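Tll1590 protein (Thermosynechococcus elongatus, PDB 6LDQ) belongs to the sucrose-phosphate synthases, enzymes built on the GT-B fold, and carries a glycosyl transferase 4-like domain. Local coordinates at residues E95-Y100 and W121-Q126. Numbering follows the deposited sequence.
Sequences EAFKAY and WQLRQQ
L123 lays its methyl CD1 against the ring of F97, with CD1 3.6 Å from F97 CD2 and 3.7 Å from F97 CE2. The methyl meets the ring obliquely. F97 holds CG anti to the backbone N (chi1 177°), which carries the ring off the helix, beside the leucine and toward the sheet. There the ring also touches A9, I11 and L73 and packs edge-to-face with F50. The second leucine methyl, CD2, turns to K98 and lies 3.9 Å from K98 CG. L123 thus spans both residues and reaches F129 as well.

Farther from the sheet, K98 and Q126 reach toward each other from their own helices. The lysine chain bends at chi3 (81°), and its CE comes 3.4 Å from Q126 OE1. Q126 runs straight out past CG to get there. No hydrogen bond crosses between segments 95-100 and 121-126.

The contact links two helices. Helix 90-104 precedes strand 108-112 and helix 113-126 follows it, in the alternating order of a Rossmann-like domain, consistent with the GT-B clan. The segment axes stay 11.6 Å apart at closest approach and cross at -50°, so side chains alone bridge them. Only 177 Å² is buried in all. The chemistry implies a small apolar contact at F97 and L123, bordered on the outer side by a weak van der Waals contact of K98 CE with the Q126 amide, without salt bridge or hydrogen bond.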
loop_
_atom_site.group_PDB
_atom_site.type_symbol
_atom_site.label_atom_id
_atom_site.label_comp_id
_atom_site.label_asym_id
_atom_site.label_seq_id
_atom_site.Cartn_x
_atom_site.Cartn_y
_atom_site.Cartn_z
ATOM N N GLU A 95 1.017 2.118 -14.651
ATOM C CA GLU A 95 0.108 2.378 -15.770
ATOM C C GLU A 95 -1.195 1.592 -15.635
ATOM O O GLU A 95 -2.281 2.120 -15.915
ATOM C CB GLU A 95 0.793 2.021 -17.106
ATOM C CG GLU A 95 -0.189 1.495 -18.185
ATOM C CD GLU A 95 0.476 1.145 -19.521
ATOM O OE1 GLU A 95 1.709 0.949 -19.554
ATOM O OE2 GLU A 95 -0.242 1.059 -20.537
ATOM N N ALA A 96 -1.099 0.316 -15.257
ATOM C CA ALA A 96 -2.291 -0.502 -15.076
ATOM C C ALA A 96 -3.168 0.040 -13.955
ATOM O O ALA A 96 -4.405 0.055 -14.069
ATOM C CB ALA A 96 -1.884 -1.942 -14.783
ATOM N N PHE A 97 -2.542 0.476 -12.855
ATOM C CA PHE A 97 -3.298 1.027 -11.735
ATOM C C PHE A 97 -3.973 2.335 -12.117
ATOM O O PHE A 97 -5.105 2.610 -11.682
ATOM C CB PHE A 97 -2.387 1.238 -10.520
ATOM C CG PHE A 97 -3.090 1.878 -9.340
ATOM C CD1 PHE A 97 -3.800 1.101 -8.439
ATOM C CD2 PHE A 97 -3.068 3.257 -9.150
ATOM C CE1 PHE A 97 -4.466 1.684 -7.357
ATOM C CE2 PHE A 97 -3.745 3.844 -8.066
ATOM C CZ PHE A 97 -4.427 3.056 -7.178
ATOM N N LYS A 98 -3.294 3.153 -12.933
ATOM C CA LYS A 98 -3.834 4.458 -13.298
ATOM C C LYS A 98 -5.152 4.351 -14.063
ATOM O O LYS A 98 -5.936 5.306 -14.035
ATOM C CB LYS A 98 -2.809 5.252 -14.104
ATOM C CG LYS A 98 -1.761 5.944 -13.230
ATOM C CD LYS A 98 -0.693 6.640 -14.059
ATOM C CE LYS A 98 -1.152 8.005 -14.557
ATOM N NZ LYS A 98 -1.806 7.905 -15.893
ATOM N N ALA A 99 -5.431 3.213 -14.711
ATOM C CA ALA A 99 -6.750 3.027 -15.318
ATOM C C ALA A 99 -7.850 2.921 -14.264
ATOM O O ALA A 99 -8.976 3.373 -14.506
ATOM C CB ALA A 99 -6.773 1.783 -16.210
ATOM N N TYR A 100 -7.556 2.316 -13.106
ATOM C CA TYR A 100 -8.530 2.275 -12.011
ATOM C C TYR A 100 -8.601 3.598 -11.265
ATOM O O TYR A 100 -9.700 4.068 -10.933
ATOM C CB TYR A 100 -8.197 1.138 -11.040
ATOM C CG TYR A 100 -8.631 -0.216 -11.533
ATOM C CD1 TYR A 100 -7.812 -0.975 -12.382
ATOM C CD2 TYR A 100 -9.860 -0.745 -11.166
ATOM C CE1 TYR A 100 -8.214 -2.215 -12.852
ATOM C CE2 TYR A 100 -10.269 -1.986 -11.635
ATOM C CZ TYR A 100 -9.446 -2.716 -12.470
ATOM O OH TYR A 100 -9.878 -3.947 -12.907
ATOM N N TRP A 121 4.909 6.530 -4.516
ATOM C CA TRP A 121 5.719 7.717 -4.752
ATOM C C TRP A 121 5.468 8.315 -6.138
ATOM O O TRP A 121 5.341 9.537 -6.282
ATOM C CB TRP A 121 7.192 7.345 -4.579
ATOM C CG TRP A 121 8.127 8.427 -4.881
ATOM C CD1 TRP A 121 8.122 9.692 -4.379
ATOM C CD2 TRP A 121 9.243 8.342 -5.763
ATOM N NE1 TRP A 121 9.181 10.407 -4.896
ATOM C CE2 TRP A 121 9.883 9.598 -5.751
ATOM C CE3 TRP A 121 9.762 7.326 -6.565
ATOM C CZ2 TRP A 121 11.011 9.866 -6.517
ATOM C CZ3 TRP A 121 10.886 7.593 -7.327
ATOM C CH2 TRP A 121 11.499 8.852 -7.292
ATOM N N GLN A 122 5.443 7.474 -7.180
ATOM C CA GLN A 122 5.160 7.975 -8.525
ATOM C C GLN A 122 3.755 8.576 -8.604
ATOM O O GLN A 122 3.544 9.638 -9.213
ATOM C CB GLN A 122 5.312 6.843 -9.544
ATOM C CG GLN A 122 6.757 6.524 -9.877
ATOM C CD GLN A 122 7.357 7.611 -10.719
ATOM O OE1 GLN A 122 6.726 8.077 -11.667
ATOM N NE2 GLN A 122 8.564 8.040 -10.377
ATOM N N LEU A 123 2.785 7.914 -7.986
ATOM C CA LEU A 123 1.424 8.450 -8.005
ATOM C C LEU A 123 1.335 9.784 -7.271
ATOM O O LEU A 123 0.733 10.741 -7.782
ATOM C CB LEU A 123 0.460 7.419 -7.420
ATOM C CG LEU A 123 0.282 6.171 -8.296
ATOM C CD1 LEU A 123 -0.309 5.001 -7.529
ATOM C CD2 LEU A 123 -0.562 6.486 -9.521
ATOM N N ARG A 124 1.962 9.884 -6.087
ATOM C CA ARG A 124 1.879 11.113 -5.305
ATOM C C ARG A 124 2.505 12.291 -6.036
ATOM O O ARG A 124 2.128 13.441 -5.785
ATOM C CB ARG A 124 2.531 10.919 -3.928
ATOM C CG ARG A 124 2.247 12.021 -2.897
ATOM C CD ARG A 124 0.752 12.206 -2.611
ATOM N NE ARG A 124 0.483 13.390 -1.784
ATOM C CZ ARG A 124 0.503 14.647 -2.232
ATOM N NH1 ARG A 124 0.774 14.903 -3.506
ATOM N NH2 ARG A 124 0.269 15.654 -1.410
ATOM N N GLN A 125 3.456 12.039 -6.945
ATOM C CA GLN A 125 4.028 13.149 -7.701
ATOM C C GLN A 125 3.039 13.745 -8.689
ATOM O O GLN A 125 3.229 14.886 -9.128
ATOM C CB GLN A 125 5.275 12.707 -8.462
ATOM C CG GLN A 125 6.438 12.302 -7.595
ATOM C CD GLN A 125 7.622 11.822 -8.418
ATOM O OE1 GLN A 125 7.982 12.437 -9.418
ATOM N NE2 GLN A 125 8.218 10.706 -8.010
ATOM N N GLN A 126 2.003 12.995 -9.062
ATOM C CA GLN A 126 1.042 13.428 -10.068
ATOM C C GLN A 126 -0.302 13.816 -9.477
ATOM O O GLN A 126 -0.975 14.700 -10.016
ATOM C CB GLN A 126 0.825 12.317 -11.107
ATOM C CG GLN A 126 -0.150 12.668 -12.230
ATOM C CD GLN A 126 -0.174 11.625 -13.349
ATOM O OE1 GLN A 126 0.562 10.635 -13.319
ATOM N NE2 GLN A 126 -1.030 11.848 -14.339
#